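Local coordinates for protein dihydroorotase (Agrobacterium tumefaciens, PDB 2OGJ) that catalyses the deacetylation of acetyl-(R)-mandelate in vitro, as an esterase of the zinc-dependent amidohydrolase superfamily with a TIM-barrel fold, at residues 247-252 and 279-284; 240-245 and 272-277; 223-228 and 257-262. All coordinates share one frame; numbering follows the deposited sequence.

Interaction 1: 247-252 and 279-284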
ATOM      1  N   LEU A 247     -31.392  -9.974  -1.024  1.00 61.97           N
ATOM      2  CA  LEU A 247     -30.986  -8.959  -1.985  1.00 60.00           C
ATOM      3  C   LEU A 247     -32.174  -8.610  -2.869  1.00 60.31           C
ATOM      4  O   LEU A 247     -32.470  -7.430  -3.096  1.00 58.86           O
ATOM      5  CB  LEU A 247     -29.847  -9.470  -2.872  1.00 57.85           C
ATOM      6  CG  LEU A 247     -28.957  -8.438  -3.588  1.00 55.01           C
ATOM      7  CD1 LEU A 247     -28.711  -8.903  -4.984  1.00 53.80           C
ATOM      8  CD2 LEU A 247     -29.587  -7.053  -3.621  1.00 53.78           C
ATOM      9  N   PHE A 248     -32.850  -9.644  -3.370  1.00 60.14           N
ATOM     10  CA  PHE A 248     -33.997  -9.427  -4.237  1.00 61.45           C
ATOM     11  C   PHE A 248     -35.039  -8.588  -3.535  1.00 61.51           C
ATOM     12  O   PHE A 248     -35.589  -7.660  -4.121  1.00 62.60           O
ATOM     13  CB  PHE A 248     -34.652 -10.733  -4.674  1.00 62.30           C
ATOM     14  CG  PHE A 248     -35.765 -10.529  -5.666  1.00 64.06           C
ATOM     15  CD1 PHE A 248     -35.495 -10.462  -7.036  1.00 65.33           C
ATOM     16  CD2 PHE A 248     -37.071 -10.334  -5.230  1.00 63.66           C
ATOM     17  CE1 PHE A 248     -36.509 -10.197  -7.954  1.00 65.43           C
ATOM     18  CE2 PHE A 248     -38.088 -10.070  -6.132  1.00 64.92           C
ATOM     19  CZ  PHE A 248     -37.805 -10.000  -7.503  1.00 66.16           C
ATOM     20  N   ASN A 249     -35.316  -8.902  -2.274  1.00 61.43           N
ATOM     21  CA  ASN A 249     -36.305  -8.177  -1.509  1.00 60.45           C
ATOM     22  C   ASN A 249     -35.886  -6.734  -1.321  1.00 56.78           C
ATOM     23  O   ASN A 249     -36.727  -5.824  -1.311  1.00 55.65           O
ATOM     24  CB  ASN A 249     -36.588  -8.903  -0.198  1.00 63.91           C
ATOM     25  CG  ASN A 249     -37.133 -10.297  -0.447  1.00 67.54           C
ATOM     26  OD1 ASN A 249     -37.959 -10.500  -1.340  1.00 20.56           O
ATOM     27  ND2 ASN A 249     -36.674 -11.263   0.337  1.00 20.56           N
ATOM     28  N   LEU A 250     -34.591  -6.500  -1.175  1.00 53.26           N
ATOM     29  CA  LEU A 250     -34.115  -5.141  -0.988  1.00 50.71           C
ATOM     30  C   LEU A 250     -34.194  -4.355  -2.304  1.00 48.57           C
ATOM     31  O   LEU A 250     -34.607  -3.204  -2.313  1.00 47.02           O
ATOM     32  CB  LEU A 250     -32.680  -5.150  -0.439  1.00 49.11           C
ATOM     33  CG  LEU A 250     -32.085  -3.769  -0.143  1.00 48.26           C
ATOM     34  CD1 LEU A 250     -32.993  -3.011   0.787  1.00 45.59           C
ATOM     35  CD2 LEU A 250     -30.707  -3.910   0.461  1.00 48.94           C
ATOM     36  N   ALA A 251     -33.815  -4.984  -3.412  1.00 49.03           N
ATOM     37  CA  ALA A 251     -33.857  -4.324  -4.718  1.00 50.04           C
ATOM     38  C   ALA A 251     -35.286  -3.901  -5.050  1.00 50.60           C
ATOM     39  O   ALA A 251     -35.531  -2.793  -5.538  1.00 50.22           O
ATOM     40  CB  ALA A 251     -33.334  -5.266  -5.786  1.00 50.04           C
ATOM     41  N   GLU A 252     -36.225  -4.802  -4.784  1.00 52.09           N
ATOM     42  CA  GLU A 252     -37.639  -4.551  -5.030  1.00 53.93           C
ATOM     43  C   GLU A 252     -38.171  -3.427  -4.127  1.00 53.75           C
ATOM     44  O   GLU A 252     -39.018  -2.639  -4.533  1.00 51.96           O
ATOM     45  CB  GLU A 252     -38.418  -5.845  -4.799  1.00 55.57           C
ATOM     46  CG  GLU A 252     -39.934  -5.746  -4.899  1.00 58.29           C
ATOM     47  CD  GLU A 252     -40.596  -7.086  -4.597  1.00 61.54           C
ATOM     48  OE1 GLU A 252     -40.397  -7.603  -3.475  1.00 62.91           O
ATOM     49  OE2 GLU A 252     -41.299  -7.633  -5.479  1.00 64.44           O
ATOM     50  N   ILE A 279     -38.920 -10.005 -13.869  1.00 57.10           N
ATOM     51  CA  ILE A 279     -40.146  -9.520 -14.492  1.00 56.65           C
ATOM     52  C   ILE A 279     -41.381 -10.344 -14.122  1.00 55.62           C
ATOM     53  O   ILE A 279     -42.480  -9.796 -13.984  1.00 54.37           O
ATOM     54  CB  ILE A 279     -39.971  -9.433 -16.029  1.00 56.00           C
ATOM     55  CG1 ILE A 279     -38.898  -8.387 -16.347  1.00 54.67           C
ATOM     56  CG2 ILE A 279     -41.282  -9.033 -16.708  1.00 55.31           C
ATOM     57  CD1 ILE A 279     -38.339  -8.451 -17.768  1.00 61.17           C
ATOM     58  N   ALA A 280     -41.207 -11.648 -13.947  1.00 54.44           N
ATOM     59  CA  ALA A 280     -42.336 -12.494 -13.554  1.00 54.30           C
ATOM     60  C   ALA A 280     -42.822 -12.129 -12.141  1.00 54.16           C
ATOM     61  O   ALA A 280     -43.979 -12.358 -11.794  1.00 53.67           O
ATOM     62  CB  ALA A 280     -41.938 -13.966 -13.606  1.00 54.07           C
ATOM     63  N   ARG A 281     -41.927 -11.565 -11.332  1.00 54.68           N
ATOM     64  CA  ARG A 281     -42.274 -11.160  -9.971  1.00 54.73           C
ATOM     65  C   ARG A 281     -42.640  -9.683  -9.914  1.00 54.33           C
ATOM     66  O   ARG A 281     -42.704  -9.099  -8.825  1.00 54.94           O
ATOM     67  CB  ARG A 281     -41.116 -11.416  -9.002  1.00 57.34           C
ATOM     68  CG  ARG A 281     -40.763 -12.883  -8.763  1.00 59.28           C
ATOM     69  CD  ARG A 281     -40.516 -13.098  -7.270  1.00 62.55           C
ATOM     70  NE  ARG A 281     -39.210 -13.674  -6.952  1.00 64.79           N
ATOM     71  CZ  ARG A 281     -38.599 -13.506  -5.779  1.00 67.09           C
ATOM     72  NH1 ARG A 281     -39.177 -12.778  -4.827  1.00 67.37           N
ATOM     73  NH2 ARG A 281     -37.414 -14.064  -5.552  1.00 66.57           N
ATOM     74  N   GLY A 282     -42.861  -9.085 -11.082  1.00 53.18           N
ATOM     75  CA  GLY A 282     -43.236  -7.684 -11.143  1.00 52.53           C
ATOM     76  C   GLY A 282     -42.099  -6.674 -11.086  1.00 53.69           C
ATOM     77  O   GLY A 282     -42.360  -5.467 -11.088  1.00 53.51           O
ATOM     78  N   LEU A 283     -40.785  -7.147 -10.958  1.00 54.29           N
ATOM     79  CA  LEU A 283     -39.696  -6.170 -10.932  1.00 54.11           C
ATOM     80  C   LEU A 283     -39.167  -5.874 -12.328  1.00 54.60           C
ATOM     81  O   LEU A 283     -38.490  -6.700 -12.958  1.00 55.07           O
ATOM     82  CB  LEU A 283     -38.539  -6.633 -10.036  1.00 53.04           C
ATOM     83  CG  LEU A 283     -37.443  -5.580  -9.775  1.00 50.80           C
ATOM     84  CD1 LEU A 283     -38.068  -4.288  -9.238  1.00 46.55           C
ATOM     85  CD2 LEU A 283     -36.406  -6.141  -8.786  1.00 50.52           C
ATOM     86  N   LEU A 284     -39.502  -4.686 -12.814  1.00 53.65           N
ATOM     87  CA  LEU A 284     -39.066  -4.243 -14.127  1.00 51.82           C
ATOM     88  C   LEU A 284     -37.886  -3.289 -14.026  1.00 50.00           C
ATOM     89  O   LEU A 284     -37.680  -2.625 -12.997  1.00 50.75           O
ATOM     90  CB  LEU A 284     -40.206  -3.517 -14.839  1.00 51.47           C
ATOM     91  CG  LEU A 284     -41.061  -4.327 -15.798  1.00 51.61           C
ATOM     92  CD1 LEU A 284     -41.556  -5.592 -15.125  1.00 51.58           C
ATOM     93  CD2 LEU A 284     -42.194  -3.454 -16.264  1.00 49.86           C
TER
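The guanidinium of Arg-281 lies over one face of the Phe-248 ring in a cation-pi contact, with CZ of Arg-281 3.8 Å from the ring centroid of Phe-248 and displaced toward the CD2-CE2 rim. The planes are 31° apart, and NH1 of Arg-281 is the guanidinium atom nearest the ring, 3.2 Å from CE2 of Phe-248. Phe-248 reaches out with CG anti to its backbone N (chi1 -175°), and the arginine chain meets it tip to tip, bent at chi2 and chi3 so that CB and CD also touch the ring. A salt bridge from NH2 of Arg-281 to Glu-245, one turn back on the helix of Phe-248, helps hold the guanidinium there. Next to this pair is the apolar part of the contact, where CD2 of Leu-283 packs 4.1 Å from CE1 of Phe-248 and 4.4 Å from CB of Ala-251. Helix 272-280 ends here in a Schellman motif: Gly-282, with positive phi (83°), is its C' residue, and the turn directs Leu-283 back against helix 245-253, the preceding helix of the barrel's outer layer. The solvent side is looser. Exposed Glu-252 runs past the loop with OE2 3.9 Å from O of Arg-281 and makes no hydrogen bond across, while OD1 of Asn-249 stands at the guanidinium edge, 4.3 Å from NH1 of Arg-281.

Interaction 2: 240-245 and 272-277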
ATOM      1  N   SER A 240     -25.813 -11.226  -8.308  1.00 52.21           N
ATOM      2  CA  SER A 240     -27.134 -11.508  -8.868  1.00 54.08           C
ATOM      3  C   SER A 240     -28.261 -11.367  -7.851  1.00 55.82           C
ATOM      4  O   SER A 240     -28.173 -11.889  -6.746  1.00 56.77           O
ATOM      5  CB  SER A 240     -27.158 -12.922  -9.451  1.00 51.13           C
ATOM      6  OG  SER A 240     -28.486 -13.338  -9.695  1.00 50.93           O
ATOM      7  N   ILE A 241     -29.328 -10.668  -8.224  1.00 57.36           N
ATOM      8  CA  ILE A 241     -30.449 -10.498  -7.312  1.00 60.61           C
ATOM      9  C   ILE A 241     -31.298 -11.761  -7.214  1.00 63.52           C
ATOM     10  O   ILE A 241     -32.267 -11.798  -6.461  1.00 64.72           O
ATOM     11  CB  ILE A 241     -31.375  -9.344  -7.754  1.00 60.38           C
ATOM     12  CG1 ILE A 241     -32.068  -9.700  -9.083  1.00 58.67           C
ATOM     13  CG2 ILE A 241     -30.563  -8.064  -7.859  1.00 60.26           C
ATOM     14  CD1 ILE A 241     -33.204  -8.775  -9.475  1.00 54.70           C
HETATM   15  N   MSE A 242     -30.938 -12.797  -7.966  1.00 65.80           N
HETATM   16  CA  MSE A 242     -31.719 -14.028  -7.943  1.00 67.43           C
HETATM   17  C   MSE A 242     -31.101 -15.133  -7.079  1.00 68.48           C
HETATM   18  O   MSE A 242     -31.757 -16.133  -6.778  1.00 69.82           O
HETATM   19  CB  MSE A 242     -31.961 -14.514  -9.381  1.00 69.39           C
HETATM   20  CG  MSE A 242     -33.430 -14.860  -9.708  1.00 70.71           C
HETATM   21 SE   MSE A 242     -34.665 -13.720  -8.991  1.00 91.43          SE
HETATM   22  CE  MSE A 242     -34.183 -12.190  -9.721  1.00 72.97           C
ATOM     23  N   GLU A 243     -29.853 -14.946  -6.660  1.00 68.56           N
ATOM     24  CA  GLU A 243     -29.161 -15.919  -5.811  1.00 68.74           C
ATOM     25  C   GLU A 243     -29.356 -15.622  -4.314  1.00 68.75           C
ATOM     26  O   GLU A 243     -29.075 -16.459  -3.455  1.00 69.12           O
ATOM     27  CB  GLU A 243     -27.666 -15.917  -6.138  1.00 68.25           C
ATOM     28  CG  GLU A 243     -27.110 -14.514  -6.335  1.00 69.14           C
ATOM     29  CD  GLU A 243     -25.603 -14.422  -6.199  1.00 68.95           C
ATOM     30  OE1 GLU A 243     -24.891 -15.361  -6.627  1.00 68.85           O
ATOM     31  OE2 GLU A 243     -25.134 -13.387  -5.672  1.00 68.22           O
ATOM     32  N   ASP A 244     -29.842 -14.424  -4.013  1.00 69.52           N
ATOM     33  CA  ASP A 244     -30.058 -13.995  -2.635  1.00 69.58           C
ATOM     34  C   ASP A 244     -31.429 -13.345  -2.483  1.00 69.66           C
ATOM     35  O   ASP A 244     -31.622 -12.195  -2.882  1.00 69.94           O
ATOM     36  CB  ASP A 244     -28.977 -12.985  -2.241  1.00 69.42           C
ATOM     37  CG  ASP A 244     -29.003 -12.628  -0.765  1.00 70.63           C
ATOM     38  OD1 ASP A 244     -30.079 -12.712  -0.131  1.00 70.02           O
ATOM     39  OD2 ASP A 244     -27.932 -12.242  -0.242  1.00 72.49           O
ATOM     40  N   GLU A 245     -32.375 -14.078  -1.901  1.00 69.69           N
ATOM     41  CA  GLU A 245     -33.724 -13.549  -1.701  1.00 70.30           C
ATOM     42  C   GLU A 245     -33.726 -12.268  -0.876  1.00 68.59           C
ATOM     43  O   GLU A 245     -34.621 -11.441  -1.018  1.00 68.24           O
ATOM     44  CB  GLU A 245     -34.620 -14.594  -1.025  1.00 72.98           C
ATOM     45  CG  GLU A 245     -35.176 -15.641  -1.975  1.00 76.77           C
ATOM     46  CD  GLU A 245     -36.312 -15.107  -2.831  1.00 78.75           C
ATOM     47  OE1 GLU A 245     -36.681 -15.791  -3.807  1.00 78.88           O
ATOM     48  OE2 GLU A 245     -36.844 -14.011  -2.524  1.00 80.70           O
ATOM     49  N   PHE A 272     -30.517 -13.416 -19.082  1.00 47.28           N
ATOM     50  CA  PHE A 272     -31.920 -13.593 -19.454  1.00 47.79           C
ATOM     51  C   PHE A 272     -32.672 -14.168 -18.268  1.00 47.61           C
ATOM     52  O   PHE A 272     -33.790 -13.744 -17.959  1.00 46.22           O
ATOM     53  CB  PHE A 272     -32.057 -14.587 -20.597  1.00 47.93           C
ATOM     54  CG  PHE A 272     -31.743 -14.028 -21.935  1.00 47.24           C
ATOM     55  CD1 PHE A 272     -32.564 -13.065 -22.511  1.00 48.00           C
ATOM     56  CD2 PHE A 272     -30.665 -14.513 -22.661  1.00 47.96           C
ATOM     57  CE1 PHE A 272     -32.327 -12.596 -23.802  1.00 46.23           C
ATOM     58  CE2 PHE A 272     -30.413 -14.052 -23.956  1.00 48.88           C
ATOM     59  CZ  PHE A 272     -31.251 -13.091 -24.525  1.00 48.36           C
ATOM     60  N   LYS A 273     -32.052 -15.157 -17.626  1.00 48.25           N
ATOM     61  CA  LYS A 273     -32.627 -15.832 -16.477  1.00 48.96           C
ATOM     62  C   LYS A 273     -32.928 -14.879 -15.328  1.00 49.50           C
ATOM     63  O   LYS A 273     -34.032 -14.901 -14.787  1.00 50.95           O
ATOM     64  CB  LYS A 273     -31.702 -16.962 -16.041  1.00 47.99           C
ATOM     65  CG  LYS A 273     -31.440 -17.896 -17.203  1.00 51.09           C
ATOM     66  CD  LYS A 273     -30.719 -19.178 -16.840  1.00 53.42           C
ATOM     67  CE  LYS A 273     -30.693 -20.118 -18.055  1.00 55.31           C
ATOM     68  NZ  LYS A 273     -29.910 -21.378 -17.836  1.00 57.86           N
ATOM     69  N   VAL A 274     -31.975 -14.029 -14.961  1.00 49.50           N
ATOM     70  CA  VAL A 274     -32.216 -13.082 -13.877  1.00 49.88           C
ATOM     71  C   VAL A 274     -33.388 -12.181 -14.236  1.00 50.27           C
ATOM     72  O   VAL A 274     -34.310 -12.010 -13.441  1.00 49.72           O
ATOM     73  CB  VAL A 274     -30.983 -12.196 -13.586  1.00 50.85           C
ATOM     74  CG1 VAL A 274     -31.373 -11.054 -12.667  1.00 49.49           C
ATOM     75  CG2 VAL A 274     -29.886 -13.029 -12.941  1.00 48.54           C
ATOM     76  N   ALA A 275     -33.358 -11.618 -15.439  1.00 52.49           N
ATOM     77  CA  ALA A 275     -34.413 -10.720 -15.909  1.00 53.68           C
ATOM     78  C   ALA A 275     -35.783 -11.379 -15.995  1.00 54.43           C
ATOM     79  O   ALA A 275     -36.797 -10.752 -15.690  1.00 52.99           O
ATOM     80  CB  ALA A 275     -34.033 -10.142 -17.271  1.00 54.48           C
ATOM     81  N   GLU A 276     -35.810 -12.634 -16.422  1.00 58.24           N
ATOM     82  CA  GLU A 276     -37.069 -13.354 -16.555  1.00 60.23           C
ATOM     83  C   GLU A 276     -37.703 -13.442 -15.187  1.00 61.14           C
ATOM     84  O   GLU A 276     -38.823 -12.987 -14.965  1.00 61.70           O
ATOM     85  CB  GLU A 276     -36.832 -14.766 -17.095  1.00 63.45           C
ATOM     86  CG  GLU A 276     -37.982 -15.298 -17.933  1.00 68.11           C
ATOM     87  CD  GLU A 276     -37.912 -16.799 -18.164  1.00 69.60           C
ATOM     88  OE1 GLU A 276     -36.829 -17.307 -18.544  1.00 69.69           O
ATOM     89  OE2 GLU A 276     -38.950 -17.477 -17.974  1.00 70.05           O
ATOM     90  N   ALA A 277     -36.960 -14.022 -14.263  1.00 61.23           N
ATOM     91  CA  ALA A 277     -37.437 -14.167 -12.903  1.00 57.70           C
ATOM     92  C   ALA A 277     -37.857 -12.825 -12.294  1.00 56.98           C
ATOM     93  O   ALA A 277     -38.857 -12.735 -11.582  1.00 54.64           O
ATOM     94  CB  ALA A 277     -36.361 -14.813 -12.063  1.00 57.62           C
TER
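An ST turn within a type I beta turn, Ser-240 to Glu-243, shapes the loop leading into helix 245-253 and presents three consecutive side chains to helix 272-280. Standing anti to its backbone N (chi1 166°), OG of Ser-240 accepts a hydrogen bond from N of Met-242 (3.0 Å). The same OG meets CG2 of Val-274 at 3.5 Å, so one hydroxyl both braces the turn and packs on the helix. The other branch of Val-274, CG1, is crossed obliquely by Ile-241, whose CG1 approaches it to 3.9 Å. Met-242, a selenomethionine, bends at chi2 and chi3 and curls its end over the helix: SE of Met-242 rests 3.7 Å from CB of Ala-277, and CE of Met-242 comes equally near O of Val-274, one helical turn back. No hydrogen bond crosses between the segments; the joint is van der Waals packing, mostly apolar, against Val-274 and Ala-277. Phe-233, in the loop after strand 228-230, touches both Ile-241 and Val-274. Ile-241 also packs on Tyr-216 of helix 216-222 and, together with Met-242, on Phe-248, so the loop is wedged among helices 216-222, 245-253 and 272-280.

Interaction 3: 223-228 and 257-262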
ATOM      1  N   LEU A 223     -27.764   4.300  -1.402  1.00 54.55           N
ATOM      2  CA  LEU A 223     -28.440   5.058  -2.450  1.00 53.79           C
ATOM      3  C   LEU A 223     -29.773   5.641  -1.990  1.00 53.11           C
ATOM      4  O   LEU A 223     -30.266   5.317  -0.915  1.00 53.27           O
ATOM      5  CB  LEU A 223     -28.673   4.169  -3.671  1.00 54.95           C
ATOM      6  CG  LEU A 223     -27.634   4.196  -4.793  1.00 55.13           C
ATOM      7  CD1 LEU A 223     -26.221   4.058  -4.257  1.00 55.13           C
ATOM      8  CD2 LEU A 223     -27.960   3.079  -5.751  1.00 55.23           C
ATOM      9  N   GLY A 224     -30.362   6.489  -2.824  1.00 53.50           N
ATOM     10  CA  GLY A 224     -31.628   7.131  -2.497  1.00 54.58           C
ATOM     11  C   GLY A 224     -32.370   7.538  -3.767  1.00 54.94           C
ATOM     12  O   GLY A 224     -31.884   7.300  -4.868  1.00 55.51           O
ATOM     13  N   PRO A 225     -33.559   8.152  -3.628  1.00 54.52           N
ATOM     14  CA  PRO A 225     -34.376   8.591  -4.760  1.00 53.58           C
ATOM     15  C   PRO A 225     -33.614   9.262  -5.898  1.00 53.93           C
ATOM     16  O   PRO A 225     -32.835  10.202  -5.669  1.00 52.69           O
ATOM     17  CB  PRO A 225     -35.369   9.538  -4.103  1.00 53.14           C
ATOM     18  CG  PRO A 225     -35.645   8.863  -2.837  1.00 53.98           C
ATOM     19  CD  PRO A 225     -34.255   8.449  -2.361  1.00 54.71           C
ATOM     20  N   GLY A 226     -33.853   8.783  -7.123  1.00 53.25           N
ATOM     21  CA  GLY A 226     -33.199   9.349  -8.295  1.00 51.66           C
ATOM     22  C   GLY A 226     -31.888   8.674  -8.662  1.00 50.60           C
ATOM     23  O   GLY A 226     -31.466   8.699  -9.824  1.00 50.46           O
ATOM     24  N   ASP A 227     -31.233   8.077  -7.670  1.00 48.86           N
ATOM     25  CA  ASP A 227     -29.978   7.380  -7.911  1.00 47.29           C
ATOM     26  C   ASP A 227     -30.235   6.210  -8.849  1.00 45.97           C
ATOM     27  O   ASP A 227     -31.359   5.704  -8.959  1.00 45.89           O
ATOM     28  CB  ASP A 227     -29.365   6.870  -6.604  1.00 47.37           C
ATOM     29  CG  ASP A 227     -28.597   7.940  -5.856  1.00 48.71           C
ATOM     30  OD1 ASP A 227     -28.073   7.608  -4.776  1.00 51.13           O
ATOM     31  OD2 ASP A 227     -28.504   9.096  -6.335  1.00 48.88           O
ATOM     32  N   VAL A 228     -29.179   5.752  -9.497  1.00 43.32           N
ATOM     33  CA  VAL A 228     -29.315   4.674 -10.454  1.00 41.17           C
ATOM     34  C   VAL A 228     -28.335   3.535 -10.190  1.00 39.68           C
ATOM     35  O   VAL A 228     -27.172   3.770  -9.873  1.00 38.15           O
ATOM     36  CB  VAL A 228     -29.073   5.232 -11.904  1.00 42.06           C
ATOM     37  CG1 VAL A 228     -29.283   4.137 -12.950  1.00 42.90           C
ATOM     38  CG2 VAL A 228     -29.986   6.438 -12.167  1.00 37.66           C
ATOM     39  N   GLU A 257     -38.323   1.940  -4.595  1.00 65.92           N
ATOM     40  CA  GLU A 257     -39.058   3.079  -4.019  1.00 64.89           C
ATOM     41  C   GLU A 257     -38.270   4.373  -4.274  1.00 63.55           C
ATOM     42  O   GLU A 257     -37.998   5.130  -3.344  1.00 63.27           O
ATOM     43  CB  GLU A 257     -39.184   2.918  -2.496  1.00 67.01           C
ATOM     44  CG  GLU A 257     -37.827   2.819  -1.767  1.00 68.05           C
ATOM     45  CD  GLU A 257     -37.932   2.879  -0.240  1.00 69.16           C
ATOM     46  OE1 GLU A 257     -36.996   2.408   0.434  1.00 67.64           O
ATOM     47  OE2 GLU A 257     -38.934   3.398   0.294  1.00 71.38           O
ATOM     48  N   GLY A 258     -37.896   4.619  -5.524  1.00 61.50           N
ATOM     49  CA  GLY A 258     -37.140   5.813  -5.836  1.00 59.66           C
ATOM     50  C   GLY A 258     -35.847   5.501  -6.576  1.00 59.26           C
ATOM     51  O   GLY A 258     -35.494   6.213  -7.514  1.00 58.40           O
ATOM     52  N   ILE A 259     -35.138   4.453  -6.150  1.00 58.21           N
ATOM     53  CA  ILE A 259     -33.881   4.050  -6.778  1.00 57.16           C
ATOM     54  C   ILE A 259     -34.131   3.455  -8.162  1.00 56.08           C
ATOM     55  O   ILE A 259     -34.860   2.471  -8.301  1.00 56.29           O
ATOM     56  CB  ILE A 259     -33.118   3.012  -5.916  1.00 57.20           C
ATOM     57  CG1 ILE A 259     -32.495   3.692  -4.697  1.00 57.93           C
ATOM     58  CG2 ILE A 259     -32.005   2.364  -6.731  1.00 57.68           C
ATOM     59  CD1 ILE A 259     -33.485   4.310  -3.764  1.00 60.13           C
ATOM     60  N   ARG A 260     -33.507   4.045  -9.178  1.00 54.06           N
ATOM     61  CA  ARG A 260     -33.672   3.591 -10.547  1.00 52.15           C
ATOM     62  C   ARG A 260     -32.802   2.397 -10.901  1.00 51.62           C
ATOM     63  O   ARG A 260     -31.580   2.413 -10.697  1.00 51.34           O
ATOM     64  CB  ARG A 260     -33.364   4.730 -11.506  1.00 52.97           C
ATOM     65  CG  ARG A 260     -34.038   6.043 -11.156  1.00 53.52           C
ATOM     66  CD  ARG A 260     -35.523   5.870 -10.913  1.00 53.11           C
ATOM     67  NE  ARG A 260     -36.217   7.146 -10.978  1.00 53.18           N
ATOM     68  CZ  ARG A 260     -37.496   7.299 -10.668  1.00 52.49           C
ATOM     69  NH1 ARG A 260     -38.204   6.252 -10.272  1.00 52.13           N
ATOM     70  NH2 ARG A 260     -38.065   8.492 -10.762  1.00 51.98           N
ATOM     71  N   LEU A 261     -33.439   1.351 -11.423  1.00 51.24           N
ATOM     72  CA  LEU A 261     -32.703   0.161 -11.835  1.00 50.55           C
ATOM     73  C   LEU A 261     -32.438   0.264 -13.344  1.00 50.72           C
ATOM     74  O   LEU A 261     -33.362   0.488 -14.129  1.00 51.22           O
ATOM     75  CB  LEU A 261     -33.477  -1.126 -11.500  1.00 48.43           C
ATOM     76  CG  LEU A 261     -33.828  -1.395 -10.027  1.00 47.80           C
ATOM     77  CD1 LEU A 261     -34.432  -2.753  -9.897  1.00 47.18           C
ATOM     78  CD2 LEU A 261     -32.621  -1.383  -9.142  1.00 48.50           C
ATOM     79  N   ASP A 262     -31.169   0.133 -13.735  1.00 50.48           N
ATOM     80  CA  ASP A 262     -30.749   0.228 -15.133  1.00 49.16           C
ATOM     81  C   ASP A 262     -30.088  -1.073 -15.607  1.00 47.75           C
ATOM     82  O   ASP A 262     -29.226  -1.618 -14.921  1.00 46.03           O
ATOM     83  CB  ASP A 262     -29.772   1.401 -15.276  1.00 51.97           C
ATOM     84  CG  ASP A 262     -29.277   1.602 -16.711  1.00 53.50           C
ATOM     85  OD1 ASP A 262     -30.115   1.917 -17.591  1.00 53.00           O
ATOM     86  OD2 ASP A 262     -28.045   1.456 -16.944  1.00 51.66           O
TER
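A parallel bridge pairs Val-228 with Arg-260 where 223-228 runs into its strand, and two backbone hydrogen bonds join the segments. N of Gly-226 binds O of Gly-258 (3.1 Å), the donor standing above the carbonyl plane. N of Arg-260 binds O of Asp-227 (2.7 Å), nearly along the C=O axis. Gly-226 lies in a type II turn, Gly-224 to Asp-227, also held by N of Gly-224 on OD1 of Asp-227; the Asp-227 carboxylate pairs further with Lys-195. Ile-259 sends CD1 across to C of Gly-224 (3.4 Å) and sets CG1 against CB of Leu-223. On the face of the sheet bearing Val-228 and Arg-260, the two branches of Val-228 reach successive same-face residues of the neighbouring strand: CG2 of Val-228 meets CB of Arg-260 at 3.8 Å, while CG1 of Val-228 lies 3.6 Å from CB of Asp-262. The Asp-262 carboxylate is held by Ser-287, Ser-289 and Thr-230, its side chain about 4 Å from that of the zinc ligand His-77 and about 8 Å from a bound zinc. Adjacent parallel strands 228-230 and 260-262, joined through helix 245-253, form one beta-alpha-beta unit of the TIM barrel, here leading from a glycine-rich turn toward the binuclear zinc site.

From the N terminus, the chain leaves helix 216-222 through 223-228, enters strand 228-230, and passes through loop 240-245 into helix 245-253, then strand 260-262 and helix 272-280. Interaction 3 closes the first loop by setting strand 260-262 beside strand 228-230. Interaction 2 closes the second, from the loop before helix 245-253 to the start of helix 272-280, and interaction 1 the third, from helix 245-253 to the end of helix 272-280. The three spans cross pairwise. Interactions 1 and 2 share helix 272-280 and lie side by side; Leu-283 on Leu-261 links interaction 1 to interaction 3, joining the loop after helix 272-280 to strand 260-262.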